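Local coordinates for SLT domain-containing protein (Bdellovibrio bacteriovorus HD100, PDB 6TAB) that probably hydrolyses peptidoglycan as a lysozyme of altered substrate specificity, helping the periplasmic predator to leave its prey cell, at residues A[73-77]-A[249-253]; A[76-80]-A[133-138]; A[103-107]-A[128-132]; A[138-142]-A[242-246]; A[170-176]-A[227-231]. All blocks are in the same frame, centred on the assembly; numbering follows the deposited sequence.

Interaction 1 (A[73-77]-A[249-253]); sequences SREVI and NLSIC. Unlike the reference sequence in segment 73-77: Ser73 (reference Leu). With SO4 (sulfate ion), chain C.
This small apolar contact, with a water bridge at its exposed edge, brings the first modelled residues against the tail after helix 238-248, so the two ends of the modelled lysozyme-like domain meet. Segment 73-77 is largely extended, with helical angles at Glu75. Residues 251-253 have helical angles, and Cys253 N hydrogen-bonds to Leu250 O at 2.9 Å. The nearest CA pairs are Glu75 with Ile252 and Val76 with Leu250, both 7.4 Å apart. Val76 (chi1 t) points at the tail and packs against Leu250 and Ile252 (chi1 p, chi2 t). Val76 CG1 meets Leu250 CD2 at 3.9 Å, and Val76 CG2 meets Ile252 CD1 at 3.9 Å. At the exposed edge, Glu75 OE2 lies 3.7 Å from Ile252 CG2. One water donates to Glu75 OE2 at 2.8 Å and lies 2.8 Å from Ser251 OG. Glu75 OE1 is hydrogen-bonded to Gln127 of helix 125-144. Cys253 fixes the tail through its disulfide to Cys117. Arg74 holds a sulfate, probably from the crystallisation liquor: Arg74 N and NE reach SO4 O3 at 3.2 and 3.0 Å, and NH2 reaches SO4 O2 at 3.0 Å. The contact itself is methyl packing plus one water bridge, without a direct polar bond.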
# COMPACT_ATOMS: atom_id res chain seq x y z
N SER A 73 12.80 -14.61 -14.34
CA SER A 73 11.67 -13.78 -14.77
C SER A 73 10.56 -13.88 -13.71
O SER A 73 10.36 -14.90 -13.04
CB SER A 73 11.19 -14.16 -16.15
OG SER A 73 10.20 -15.18 -16.08
N ARG A 74 9.82 -12.79 -13.59
CA ARG A 74 8.86 -12.66 -12.52
C ARG A 74 7.59 -13.46 -12.85
O ARG A 74 7.20 -13.60 -14.01
CB ARG A 74 8.52 -11.19 -12.33
CG ARG A 74 9.65 -10.36 -11.74
CD ARG A 74 9.34 -8.88 -11.70
NE ARG A 74 9.25 -8.30 -13.06
CZ ARG A 74 8.77 -7.09 -13.34
NH1 ARG A 74 8.26 -6.32 -12.38
NH2 ARG A 74 8.76 -6.67 -14.62
N GLU A 75 6.90 -13.93 -11.81
CA GLU A 75 5.59 -14.56 -11.94
C GLU A 75 4.45 -13.53 -11.93
O GLU A 75 3.37 -13.79 -12.56
CB GLU A 75 5.38 -15.64 -10.87
CG GLU A 75 6.23 -16.88 -11.10
CD GLU A 75 6.18 -17.82 -9.91
OE1 GLU A 75 6.97 -17.61 -8.96
OE2 GLU A 75 5.34 -18.76 -9.94
N VAL A 76 4.61 -12.42 -11.20
CA VAL A 76 3.56 -11.37 -11.05
C VAL A 76 4.21 -10.00 -11.32
O VAL A 76 5.28 -9.69 -10.77
CB VAL A 76 2.94 -11.44 -9.64
CG1 VAL A 76 2.02 -10.24 -9.38
CG2 VAL A 76 2.20 -12.77 -9.44
N ILE A 77 3.56 -9.20 -12.20
CA ILE A 77 4.02 -7.86 -12.64
C ILE A 77 3.06 -6.78 -12.16
O ILE A 77 1.84 -6.89 -12.37
CB ILE A 77 4.06 -7.78 -14.18
CG1 ILE A 77 4.71 -8.99 -14.81
CG2 ILE A 77 4.65 -6.45 -14.63
CD1 ILE A 77 6.11 -9.13 -14.45
N ASN A 249 -6.72 -14.01 -7.08
CA ASN A 249 -6.62 -14.70 -8.39
C ASN A 249 -5.20 -14.65 -9.00
O ASN A 249 -5.00 -15.19 -10.11
CB ASN A 249 -7.70 -14.18 -9.34
CG ASN A 249 -9.08 -14.66 -8.92
OD1 ASN A 249 -10.01 -13.89 -8.77
ND2 ASN A 249 -9.25 -15.97 -8.79
N LEU A 250 -4.21 -14.07 -8.30
CA LEU A 250 -2.85 -14.17 -8.74
C LEU A 250 -2.46 -15.66 -8.79
O LEU A 250 -2.80 -16.43 -7.85
CB LEU A 250 -1.93 -13.38 -7.80
CG LEU A 250 -2.09 -11.82 -7.74
CD1 LEU A 250 -1.18 -11.31 -6.66
CD2 LEU A 250 -1.77 -11.23 -9.12
N SER A 251 -1.68 -16.07 -9.80
CA SER A 251 -1.31 -17.49 -9.98
C SER A 251 -0.58 -18.03 -8.74
O SER A 251 -0.78 -19.18 -8.33
CB SER A 251 -0.55 -17.73 -11.29
OG SER A 251 0.69 -17.00 -11.30
N ILE A 252 0.25 -17.19 -8.14
CA ILE A 252 1.04 -17.60 -6.95
C ILE A 252 0.15 -17.81 -5.71
O ILE A 252 0.60 -18.46 -4.72
CB ILE A 252 2.21 -16.63 -6.67
CG1 ILE A 252 1.71 -15.21 -6.31
CG2 ILE A 252 3.20 -16.67 -7.83
CD1 ILE A 252 2.79 -14.25 -5.89
N CYS A 253 -1.03 -17.21 -5.67
CA CYS A 253 -1.93 -17.21 -4.51
C CYS A 253 -2.96 -18.35 -4.58
O CYS A 253 -3.47 -18.81 -3.54
CB CYS A 253 -2.69 -15.89 -4.38
SG CYS A 253 -1.64 -14.54 -3.77
S SO4 C . 10.24 -9.76 -16.53
O1 SO4 C . 11.55 -9.92 -17.07
O2 SO4 C . 9.66 -8.47 -16.79
O3 SO4 C . 10.36 -10.08 -15.16
O4 SO4 C . 9.36 -10.64 -17.17
O HOH W 1 2.70 -18.85 -10.96

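Interaction 2 (A[76-80]-A[133-138]); sequences VIPLW and AFVLSS
Segment 76-80 runs as an irregular chain over one side of helix 125-144, the long helix of this lysozyme-like domain, at residues 133-138. The register is close: Pro78 CA to Phe134 CA is 4.4 Å, and Leu79 CA to Ser137 CA is 5.5 Å. The backbone is extended up to Pro78 and turns to helical angles at Leu79 and Trp80. Phe134 (chi1 t) is the main bump. It fits a hollow formed by Val76, the Ile77 carbonyl and Leu79. Val76 CG1 is 3.7 Å from Phe134 CB, Leu79 CG is 3.8 Å from Phe134 CE2, and Ile77 O lies at the ring edge, 3.6 Å from Phe134 CD2. The Pro78 ring sits by the small Ala133, with CG to CB at 3.9 Å. Leu79 (m, t) also reaches Ser138, CD1 to CA at 4.0 Å. Trp80 (chi1 p, chi2 57°) lays one ring face over Ser137. Ser137 CB is 3.8 Å from the six-membered ring centroid, a CH-pi contact, and Trp80 CH2 is 4.2 Å from Leu136 CB. Trp80 NE1 bonds to Ser91 of helix 87-101. Ser137 (chi1 p) is buried, yet its hydroxyl is used twice. Ser137 OG accepts from Leu79 N at 2.9 Å and donates to Phe134 O at 2.8 Å. One serine thus satisfies a loop amide inside an otherwise mainly apolar contact.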
# COMPACT_ATOMS: atom_id res chain seq x y z
N VAL A 76 4.61 -12.42 -11.20
CA VAL A 76 3.56 -11.37 -11.05
C VAL A 76 4.21 -10.00 -11.32
O VAL A 76 5.28 -9.69 -10.77
CB VAL A 76 2.94 -11.44 -9.64
CG1 VAL A 76 2.02 -10.24 -9.38
CG2 VAL A 76 2.20 -12.77 -9.44
N ILE A 77 3.56 -9.20 -12.20
CA ILE A 77 4.02 -7.86 -12.64
C ILE A 77 3.06 -6.78 -12.16
O ILE A 77 1.84 -6.89 -12.37
CB ILE A 77 4.06 -7.78 -14.18
CG1 ILE A 77 4.71 -8.99 -14.81
CG2 ILE A 77 4.65 -6.45 -14.63
CD1 ILE A 77 6.11 -9.13 -14.45
N PRO A 78 3.54 -5.70 -11.51
CA PRO A 78 2.63 -4.68 -10.99
C PRO A 78 1.89 -3.91 -12.11
O PRO A 78 2.42 -3.71 -13.24
CB PRO A 78 3.56 -3.71 -10.20
CG PRO A 78 4.80 -4.54 -9.88
CD PRO A 78 4.94 -5.42 -11.12
N LEU A 79 0.70 -3.40 -11.75
CA LEU A 79 -0.21 -2.72 -12.71
C LEU A 79 0.36 -1.40 -13.25
O LEU A 79 -0.07 -0.96 -14.35
CB LEU A 79 -1.56 -2.49 -12.03
CG LEU A 79 -2.34 -3.74 -11.62
CD1 LEU A 79 -3.52 -3.39 -10.73
CD2 LEU A 79 -2.81 -4.51 -12.84
N TRP A 80 1.26 -0.72 -12.52
CA TRP A 80 1.85 0.55 -13.03
C TRP A 80 2.75 0.34 -14.26
O TRP A 80 2.99 1.33 -15.00
CB TRP A 80 2.54 1.35 -11.90
CG TRP A 80 3.54 0.60 -11.07
CD1 TRP A 80 4.65 -0.06 -11.51
CD2 TRP A 80 3.57 0.49 -9.63
NE1 TRP A 80 5.35 -0.60 -10.46
CE2 TRP A 80 4.68 -0.31 -9.29
CE3 TRP A 80 2.70 0.92 -8.62
CZ2 TRP A 80 4.97 -0.64 -7.95
CZ3 TRP A 80 3.01 0.64 -7.31
CH2 TRP A 80 4.11 -0.16 -6.98
N ALA A 133 4.42 -5.76 -4.14
CA ALA A 133 4.47 -4.72 -5.23
C ALA A 133 3.15 -4.68 -6.03
O ALA A 133 2.64 -3.60 -6.34
CB ALA A 133 5.67 -4.91 -6.10
N PHE A 134 2.56 -5.85 -6.33
CA PHE A 134 1.29 -5.91 -7.02
C PHE A 134 0.17 -5.26 -6.18
O PHE A 134 -0.64 -4.42 -6.65
CB PHE A 134 0.91 -7.34 -7.42
CG PHE A 134 -0.38 -7.41 -8.22
CD1 PHE A 134 -1.61 -7.45 -7.58
CD2 PHE A 134 -0.37 -7.31 -9.61
CE1 PHE A 134 -2.80 -7.42 -8.30
CE2 PHE A 134 -1.57 -7.28 -10.32
CZ PHE A 134 -2.78 -7.33 -9.68
N VAL A 135 0.06 -5.65 -4.89
CA VAL A 135 -1.01 -5.09 -4.03
C VAL A 135 -0.86 -3.55 -3.92
O VAL A 135 -1.85 -2.80 -4.05
CB VAL A 135 -1.07 -5.76 -2.65
CG1 VAL A 135 -2.00 -5.03 -1.70
CG2 VAL A 135 -1.48 -7.23 -2.79
N LEU A 136 0.38 -3.06 -3.71
CA LEU A 136 0.59 -1.61 -3.70
C LEU A 136 0.10 -0.97 -5.01
O LEU A 136 -0.55 0.12 -4.98
CB LEU A 136 2.08 -1.29 -3.47
CG LEU A 136 2.59 -1.35 -2.05
CD1 LEU A 136 4.12 -1.36 -2.04
CD2 LEU A 136 2.08 -0.16 -1.22
N SER A 137 0.35 -1.60 -6.18
CA SER A 137 -0.08 -1.05 -7.48
C SER A 137 -1.62 -1.00 -7.56
O SER A 137 -2.17 -0.08 -8.21
CB SER A 137 0.57 -1.76 -8.66
OG SER A 137 -0.01 -3.04 -8.95
N SER A 138 -2.31 -1.98 -6.96
CA SER A 138 -3.78 -2.00 -6.94
C SER A 138 -4.33 -0.87 -6.06
O SER A 138 -5.39 -0.27 -6.35
CB SER A 138 -4.36 -3.37 -6.61
OG SER A 138 -4.20 -3.73 -5.25

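Interaction 3 (A[103-107]-A[128-132]); sequences PNLLD and RKQYW
In this lysozyme-like helical domain, the loop after helix 87-101 packs on the early turns of helix 125-144. Residues 103-105 have helical angles, and Asp107 N bonds to Asn104 O at 3.1 Å. Segment 128-132 is regular helix, with Trp132 N to Arg128 O at 3.0 Å. Leu106 and Arg128 have the nearest CA atoms, 6.8 Å apart. The Leu106 carbonyl is the key acceptor. Arg128 NE donates to Leu106 O at 2.9 Å, and Arg128 NH2 makes a weak second bond to the same oxygen at 3.1 Å. A water donates to Asp107 OD1 at 2.8 Å and accepts a weak bond from Arg128 NH2 at 3.0 Å. Arg128 NH1 turns to Leu123 O, again weakly. Lys129 NZ is satisfied elsewhere, in a salt bridge to Asp99, and Trp132 NE1 bonds to Tyr120. On the loop side, Leu105 N and Asn104 ND2 both bond to Asp205 of helix 193-211. The apolar part lies beside this network. Leu106 (m, t) brings CD2 to 3.9 Å from Trp132 CD1 and CD1 to 3.9 Å from Lys129 CG. Leu105 (t, p) packs over the indole face, its CD1 3.9 Å from the centroid of the Trp132 six-membered ring and 18° off the ring normal.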
# COMPACT_ATOMS: atom_id res chain seq x y z
N PRO A 103 11.06 -5.26 6.25
CA PRO A 103 11.45 -6.60 6.72
C PRO A 103 10.40 -7.24 7.65
O PRO A 103 10.19 -8.46 7.64
CB PRO A 103 12.79 -6.34 7.43
CG PRO A 103 12.67 -4.92 7.92
CD PRO A 103 11.99 -4.22 6.75
N ASN A 104 9.71 -6.40 8.47
CA ASN A 104 8.66 -6.92 9.36
C ASN A 104 7.42 -7.33 8.57
O ASN A 104 6.85 -8.42 8.78
CB ASN A 104 8.35 -5.94 10.52
CG ASN A 104 9.61 -5.56 11.26
OD1 ASN A 104 10.25 -6.41 11.90
ND2 ASN A 104 10.03 -4.30 11.09
N LEU A 105 7.04 -6.49 7.58
CA LEU A 105 5.94 -6.82 6.66
C LEU A 105 6.14 -8.23 6.05
O LEU A 105 5.19 -9.05 5.95
CB LEU A 105 5.85 -5.75 5.57
CG LEU A 105 4.84 -5.99 4.42
CD1 LEU A 105 3.41 -6.05 4.94
CD2 LEU A 105 4.96 -4.91 3.35
N LEU A 106 7.38 -8.48 5.58
CA LEU A 106 7.72 -9.71 4.82
C LEU A 106 7.97 -10.94 5.71
O LEU A 106 8.20 -12.03 5.20
CB LEU A 106 8.92 -9.40 3.90
CG LEU A 106 8.61 -8.42 2.74
CD1 LEU A 106 9.87 -7.89 2.12
CD2 LEU A 106 7.70 -9.03 1.69
N ASP A 107 7.88 -10.79 7.03
CA ASP A 107 7.94 -11.92 8.02
C ASP A 107 6.54 -12.32 8.53
O ASP A 107 6.41 -13.31 9.26
CB ASP A 107 8.84 -11.60 9.22
CG ASP A 107 10.34 -11.76 8.97
OD1 ASP A 107 10.72 -12.55 8.08
OD2 ASP A 107 11.12 -11.12 9.68
N ARG A 128 6.98 -13.20 -2.17
CA ARG A 128 6.28 -12.23 -1.28
C ARG A 128 6.56 -10.78 -1.74
O ARG A 128 5.65 -9.92 -1.62
CB ARG A 128 6.66 -12.46 0.20
CG ARG A 128 6.19 -13.80 0.79
CD ARG A 128 6.30 -13.97 2.31
NE ARG A 128 7.61 -13.76 2.89
CZ ARG A 128 8.56 -14.69 3.05
NH1 ARG A 128 8.45 -15.88 2.46
NH2 ARG A 128 9.62 -14.39 3.80
N LYS A 129 7.79 -10.49 -2.18
CA LYS A 129 8.09 -9.11 -2.70
C LYS A 129 7.26 -8.83 -3.98
O LYS A 129 6.73 -7.72 -4.15
CB LYS A 129 9.59 -8.90 -2.92
CG LYS A 129 10.39 -8.88 -1.62
CD LYS A 129 11.69 -8.07 -1.63
CE LYS A 129 12.70 -8.47 -2.66
NZ LYS A 129 13.97 -7.71 -2.65
N GLN A 130 7.15 -9.82 -4.88
CA GLN A 130 6.29 -9.66 -6.07
C GLN A 130 4.83 -9.40 -5.67
O GLN A 130 4.15 -8.54 -6.31
CB GLN A 130 6.42 -10.88 -7.01
CG GLN A 130 7.76 -10.99 -7.74
CD GLN A 130 7.88 -12.28 -8.50
OE1 GLN A 130 6.98 -12.68 -9.24
NE2 GLN A 130 9.01 -12.95 -8.37
N TYR A 131 4.31 -10.15 -4.68
CA TYR A 131 2.94 -10.01 -4.18
C TYR A 131 2.69 -8.57 -3.69
O TYR A 131 1.72 -7.89 -4.07
CB TYR A 131 2.67 -11.05 -3.04
CG TYR A 131 1.30 -10.86 -2.43
CD1 TYR A 131 0.16 -11.35 -3.04
CD2 TYR A 131 1.12 -10.16 -1.24
CE1 TYR A 131 -1.12 -11.11 -2.56
CE2 TYR A 131 -0.14 -9.95 -0.71
CZ TYR A 131 -1.27 -10.41 -1.36
OH TYR A 131 -2.53 -10.14 -0.86
N TRP A 132 3.57 -8.10 -2.78
CA TRP A 132 3.36 -6.78 -2.16
C TRP A 132 3.49 -5.64 -3.18
O TRP A 132 2.76 -4.64 -3.08
CB TRP A 132 4.24 -6.59 -0.90
CG TRP A 132 3.61 -7.29 0.28
CD1 TRP A 132 3.96 -8.50 0.81
CD2 TRP A 132 2.38 -6.91 0.94
NE1 TRP A 132 3.07 -8.87 1.81
CE2 TRP A 132 2.10 -7.91 1.92
CE3 TRP A 132 1.54 -5.81 0.84
CZ2 TRP A 132 0.93 -7.85 2.69
CZ3 TRP A 132 0.44 -5.72 1.65
CH2 TRP A 132 0.13 -6.74 2.57
O HOH W 2 11.63 -12.89 5.49

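Interaction 4 (A[138-142]-A[242-246]); sequences SMVRF and SIVSW
Phe142 lies beside the indole of Trp246 but barely overlaps it. The two planes are 26° apart, and the centroid of the Phe142 ring is 5.7 Å from that of the Trp246 six-membered ring. Phe142 CE2 comes to 3.8 Å from Trp246 CH2. Phe142 (chi1 m) also sets CZ 3.6 Å from Ser242 CB and CD2 4.1 Å from Ile243 CG1. Both segments are helical, and their axes approach to 10.4 Å at a crossing angle of 153°, so they run roughly antiparallel. Ser138 CA and Ile243 CA are the nearest pair at 6.0 Å. Ser138 sits where the two backbones are nearest, its OG 3.7 Å from Ile243 CG2 and its CB 3.9 Å from Trp246 CE3, at the indole edge. Ile243 (m, t) reaches on to Met139, CD1 to CG at 4.4 Å. Arg141 takes a lesser part, its CG 4.4 Å from Trp246 CH2. The direct contacts are apolar or van der Waals. A water adds a polar link, donating to Ser138 OG at 3.0 Å and to Ile243 O at 2.9 Å. The serine hydroxyls turn to their own helices: Ser138 OG to Val135 O and Ser242 OG to Thr238 O. Val244, pointing away from this contact, packs on helix 113-116. The arrangement is an antiparallel helix pair, joining the long helix 125-144 to the C-terminal helix 238-248 in the lysozyme-like SLT fold.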
# COMPACT_ATOMS: atom_id res chain seq x y z
N SER A 138 -2.31 -1.98 -6.96
CA SER A 138 -3.78 -2.00 -6.94
C SER A 138 -4.33 -0.87 -6.06
O SER A 138 -5.39 -0.27 -6.35
CB SER A 138 -4.36 -3.37 -6.61
OG SER A 138 -4.20 -3.73 -5.25
N MET A 139 -3.64 -0.59 -4.93
CA MET A 139 -4.03 0.54 -4.07
C MET A 139 -3.83 1.88 -4.83
O MET A 139 -4.70 2.78 -4.75
CB MET A 139 -3.22 0.51 -2.76
CG MET A 139 -3.51 -0.75 -1.92
SD MET A 139 -2.21 -1.07 -0.65
CE MET A 139 -2.32 0.45 0.30
N VAL A 140 -2.70 2.03 -5.53
CA VAL A 140 -2.44 3.24 -6.36
C VAL A 140 -3.55 3.42 -7.40
O VAL A 140 -4.02 4.56 -7.61
CB VAL A 140 -1.03 3.16 -6.98
CG1 VAL A 140 -0.85 4.26 -8.04
CG2 VAL A 140 0.08 3.22 -5.92
N ARG A 141 -3.97 2.33 -8.05
CA ARG A 141 -5.03 2.41 -9.09
C ARG A 141 -6.25 3.16 -8.52
O ARG A 141 -6.80 4.05 -9.19
CB ARG A 141 -5.46 1.01 -9.57
CG ARG A 141 -6.77 0.94 -10.36
CD ARG A 141 -6.86 1.73 -11.64
NE ARG A 141 -8.22 1.62 -12.19
CZ ARG A 141 -9.24 2.44 -11.91
NH1 ARG A 141 -9.08 3.42 -11.03
NH2 ARG A 141 -10.40 2.27 -12.54
N PHE A 142 -6.67 2.80 -7.30
CA PHE A 142 -7.93 3.37 -6.74
C PHE A 142 -7.73 4.67 -5.95
O PHE A 142 -8.70 5.43 -5.82
CB PHE A 142 -8.73 2.30 -5.95
CG PHE A 142 -9.30 1.24 -6.86
CD1 PHE A 142 -10.34 1.55 -7.75
CD2 PHE A 142 -8.73 -0.01 -6.94
CE1 PHE A 142 -10.82 0.59 -8.62
CE2 PHE A 142 -9.22 -0.97 -7.80
CZ PHE A 142 -10.25 -0.66 -8.67
N SER A 242 -12.39 -5.07 -6.04
CA SER A 242 -11.39 -5.27 -7.05
C SER A 242 -10.02 -5.65 -6.46
O SER A 242 -9.37 -6.58 -6.94
CB SER A 242 -11.25 -4.06 -7.97
OG SER A 242 -12.44 -3.78 -8.69
N ILE A 243 -9.59 -4.94 -5.42
CA ILE A 243 -8.30 -5.27 -4.78
C ILE A 243 -8.32 -6.72 -4.28
O ILE A 243 -7.35 -7.49 -4.51
CB ILE A 243 -7.98 -4.25 -3.65
CG1 ILE A 243 -7.68 -2.87 -4.25
CG2 ILE A 243 -6.79 -4.71 -2.80
CD1 ILE A 243 -7.62 -1.73 -3.27
N VAL A 244 -9.40 -7.12 -3.58
CA VAL A 244 -9.49 -8.50 -3.05
C VAL A 244 -9.50 -9.54 -4.20
O VAL A 244 -8.81 -10.54 -4.13
CB VAL A 244 -10.74 -8.69 -2.16
CG1 VAL A 244 -11.05 -10.16 -1.86
CG2 VAL A 244 -10.60 -7.91 -0.87
N SER A 245 -10.32 -9.29 -5.26
CA SER A 245 -10.45 -10.22 -6.39
C SER A 245 -9.10 -10.39 -7.12
O SER A 245 -8.66 -11.52 -7.41
CB SER A 245 -11.53 -9.77 -7.35
OG SER A 245 -11.74 -10.75 -8.37
N TRP A 246 -8.45 -9.27 -7.44
CA TRP A 246 -7.19 -9.34 -8.19
C TRP A 246 -6.11 -10.07 -7.37
O TRP A 246 -5.35 -10.87 -7.91
CB TRP A 246 -6.73 -7.95 -8.63
CG TRP A 246 -7.66 -7.22 -9.57
CD1 TRP A 246 -8.72 -7.71 -10.28
CD2 TRP A 246 -7.66 -5.81 -9.81
NE1 TRP A 246 -9.36 -6.70 -10.96
CE2 TRP A 246 -8.72 -5.51 -10.69
CE3 TRP A 246 -6.89 -4.76 -9.30
CZ2 TRP A 246 -8.99 -4.21 -11.11
CZ3 TRP A 246 -7.14 -3.47 -9.74
CH2 TRP A 246 -8.17 -3.21 -10.65
O HOH W 3 -4.74 -6.65 -5.46

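Interaction 5 (A[170-176]-A[227-231]); sequences LQISIES and RYWSV
Gln171 has a left-handed backbone (phi 55°, psi 56°) although it is not glycine. It forms a G1 beta bulge with Ile172 opposite Arg167. Leu170-Gln171-Ile172 probably corresponds to the Met-Gln-Ile part of the Gly-Leu-Met-Gln-Ile motif of SLT domains, with leucine in place of methionine. Ser173 follows at the N-cap position of helix 174-178, though its side chain makes no capping bond. Leu170 CA to Trp229 CA is 8.5 Å and Ile172 CA to Tyr228 CA is 8.9 Å, so two large side chains span the gap from loop 227-231. Trp229 (chi1 m) donates from NE1 to Leu170 O at 2.9 Å. Its indole packs on the Leu170 side chain, Trp229 CZ2 4.3 Å from Leu170 CB. Tyr228 (chi1 t) extends past Ile172, its CE1 4.2 Å from Ile172 CG1, to the helix start. Ser173 N donates weakly to Tyr228 OH at 3.4 Å. Ile203 of helix 193-211 touches both Tyr228 and Trp229, and Met139 and Glu143 of helix 125-144 touch Trp229. The contact ties segment 170-176 to the loop before helix 238-248. The hydroxyls finish it as a short chain: Tyr228 OH to Ser176 OG and Ser176 OG to Ser173 OG, both 2.8 Å.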
# COMPACT_ATOMS: atom_id res chain seq x y z
N LEU A 170 -0.33 7.26 -3.34
CA LEU A 170 -1.10 6.56 -2.28
C LEU A 170 -1.92 7.53 -1.39
O LEU A 170 -2.48 7.12 -0.38
CB LEU A 170 -0.12 5.71 -1.44
CG LEU A 170 0.47 4.48 -2.14
CD1 LEU A 170 1.64 3.92 -1.36
CD2 LEU A 170 -0.60 3.42 -2.37
N GLN A 171 -2.00 8.81 -1.79
CA GLN A 171 -2.85 9.79 -1.09
C GLN A 171 -2.48 9.82 0.42
O GLN A 171 -3.32 9.68 1.32
CB GLN A 171 -4.34 9.55 -1.39
CG GLN A 171 -4.68 9.90 -2.86
CD GLN A 171 -4.63 11.40 -3.11
OE1 GLN A 171 -5.57 12.13 -2.75
NE2 GLN A 171 -3.55 11.88 -3.71
N ILE A 172 -1.19 10.08 0.66
CA ILE A 172 -0.59 10.25 2.00
C ILE A 172 -0.54 11.74 2.30
O ILE A 172 -0.43 12.57 1.39
CB ILE A 172 0.80 9.57 2.06
CG1 ILE A 172 0.65 8.04 1.84
CG2 ILE A 172 1.56 9.90 3.35
CD1 ILE A 172 1.95 7.30 1.56
N SER A 173 -0.62 12.10 3.58
CA SER A 173 -0.51 13.49 4.03
C SER A 173 0.76 13.72 4.87
O SER A 173 1.32 12.77 5.44
CB SER A 173 -1.78 13.95 4.76
OG SER A 173 -2.24 12.99 5.70
N ILE A 174 1.22 14.97 4.91
CA ILE A 174 2.56 15.21 5.43
C ILE A 174 2.64 14.97 6.96
O ILE A 174 3.63 14.37 7.42
CB ILE A 174 3.12 16.57 5.02
CG1 ILE A 174 4.61 16.69 5.32
CG2 ILE A 174 2.34 17.74 5.61
CD1 ILE A 174 5.30 17.83 4.57
N GLU A 175 1.66 15.41 7.76
CA GLU A 175 1.74 15.24 9.23
C GLU A 175 1.63 13.74 9.56
O GLU A 175 2.46 13.16 10.30
CB GLU A 175 0.70 16.13 9.93
CG GLU A 175 0.76 16.07 11.45
CD GLU A 175 -0.10 17.10 12.15
OE1 GLU A 175 -1.33 17.07 12.01
OE2 GLU A 175 0.46 17.91 12.89
N SER A 176 0.57 13.09 9.08
CA SER A 176 0.37 11.67 9.40
C SER A 176 1.53 10.82 8.86
O SER A 176 2.03 9.92 9.57
CB SER A 176 -0.98 11.16 8.93
OG SER A 176 -1.06 11.18 7.51
N ARG A 227 -6.08 0.37 8.66
CA ARG A 227 -5.89 1.49 9.64
C ARG A 227 -5.72 2.84 8.91
O ARG A 227 -6.19 3.88 9.41
CB ARG A 227 -4.66 1.23 10.53
CG ARG A 227 -4.77 0.05 11.49
CD ARG A 227 -4.33 0.40 12.87
NE ARG A 227 -4.31 -0.74 13.77
CZ ARG A 227 -4.25 -0.58 15.09
NH1 ARG A 227 -4.50 0.62 15.64
NH2 ARG A 227 -3.99 -1.63 15.85
N TYR A 228 -5.05 2.84 7.74
CA TYR A 228 -4.69 4.10 7.03
C TYR A 228 -5.57 4.34 5.79
O TYR A 228 -5.95 5.49 5.55
CB TYR A 228 -3.20 4.10 6.63
CG TYR A 228 -2.67 5.48 6.28
CD1 TYR A 228 -2.74 5.99 4.98
CD2 TYR A 228 -2.12 6.30 7.27
CE1 TYR A 228 -2.33 7.28 4.69
CE2 TYR A 228 -1.69 7.58 6.98
CZ TYR A 228 -1.82 8.09 5.69
OH TYR A 228 -1.42 9.38 5.40
N TRP A 229 -5.84 3.29 4.99
CA TRP A 229 -6.44 3.47 3.62
C TRP A 229 -7.90 2.97 3.56
O TRP A 229 -8.19 1.79 3.80
CB TRP A 229 -5.60 2.76 2.55
CG TRP A 229 -4.28 3.39 2.24
CD1 TRP A 229 -4.07 4.49 1.46
CD2 TRP A 229 -2.97 2.95 2.67
NE1 TRP A 229 -2.74 4.79 1.39
CE2 TRP A 229 -2.03 3.85 2.09
CE3 TRP A 229 -2.50 1.90 3.48
CZ2 TRP A 229 -0.65 3.67 2.26
CZ3 TRP A 229 -1.14 1.72 3.63
CH2 TRP A 229 -0.23 2.61 3.05
N SER A 230 -8.79 3.86 3.12
CA SER A 230 -10.21 3.53 2.94
C SER A 230 -10.44 2.43 1.88
O SER A 230 -11.37 1.63 2.01
CB SER A 230 -10.98 4.79 2.60
OG SER A 230 -10.64 5.27 1.28
N VAL A 231 -9.57 2.36 0.86
CA VAL A 231 -9.73 1.37 -0.25
C VAL A 231 -9.52 -0.06 0.26
O VAL A 231 -9.97 -1.01 -0.41
CB VAL A 231 -8.84 1.67 -1.48
CG1 VAL A 231 -9.22 3.01 -2.11
CG2 VAL A 231 -7.34 1.53 -1.20

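Overall arrangement
The modelled chain starts in interaction 1, which joins it to the C-terminal tail and encloses interactions 3, 4 and 5. Interaction 2 starts from the same stretch, sharing Val76 and Ile77, and closes a loop on helix 125-144 at 133-138, after interaction 3 has closed inside it at 128-132. Interaction 3 thus uses an earlier part of the same helix. Its Gln130 also reaches the amides of Glu75 and Val76. Interaction 4 opens where interaction 2 ends, at the shared Ser138, and closes on helix 238-248. Interaction 5 is nested within it, linked by Met139 against Trp229. Helix 125-144 therefore serves interactions 2, 3 and 4. Interactions 1 and 5 lie on opposite sides of the chain's centre.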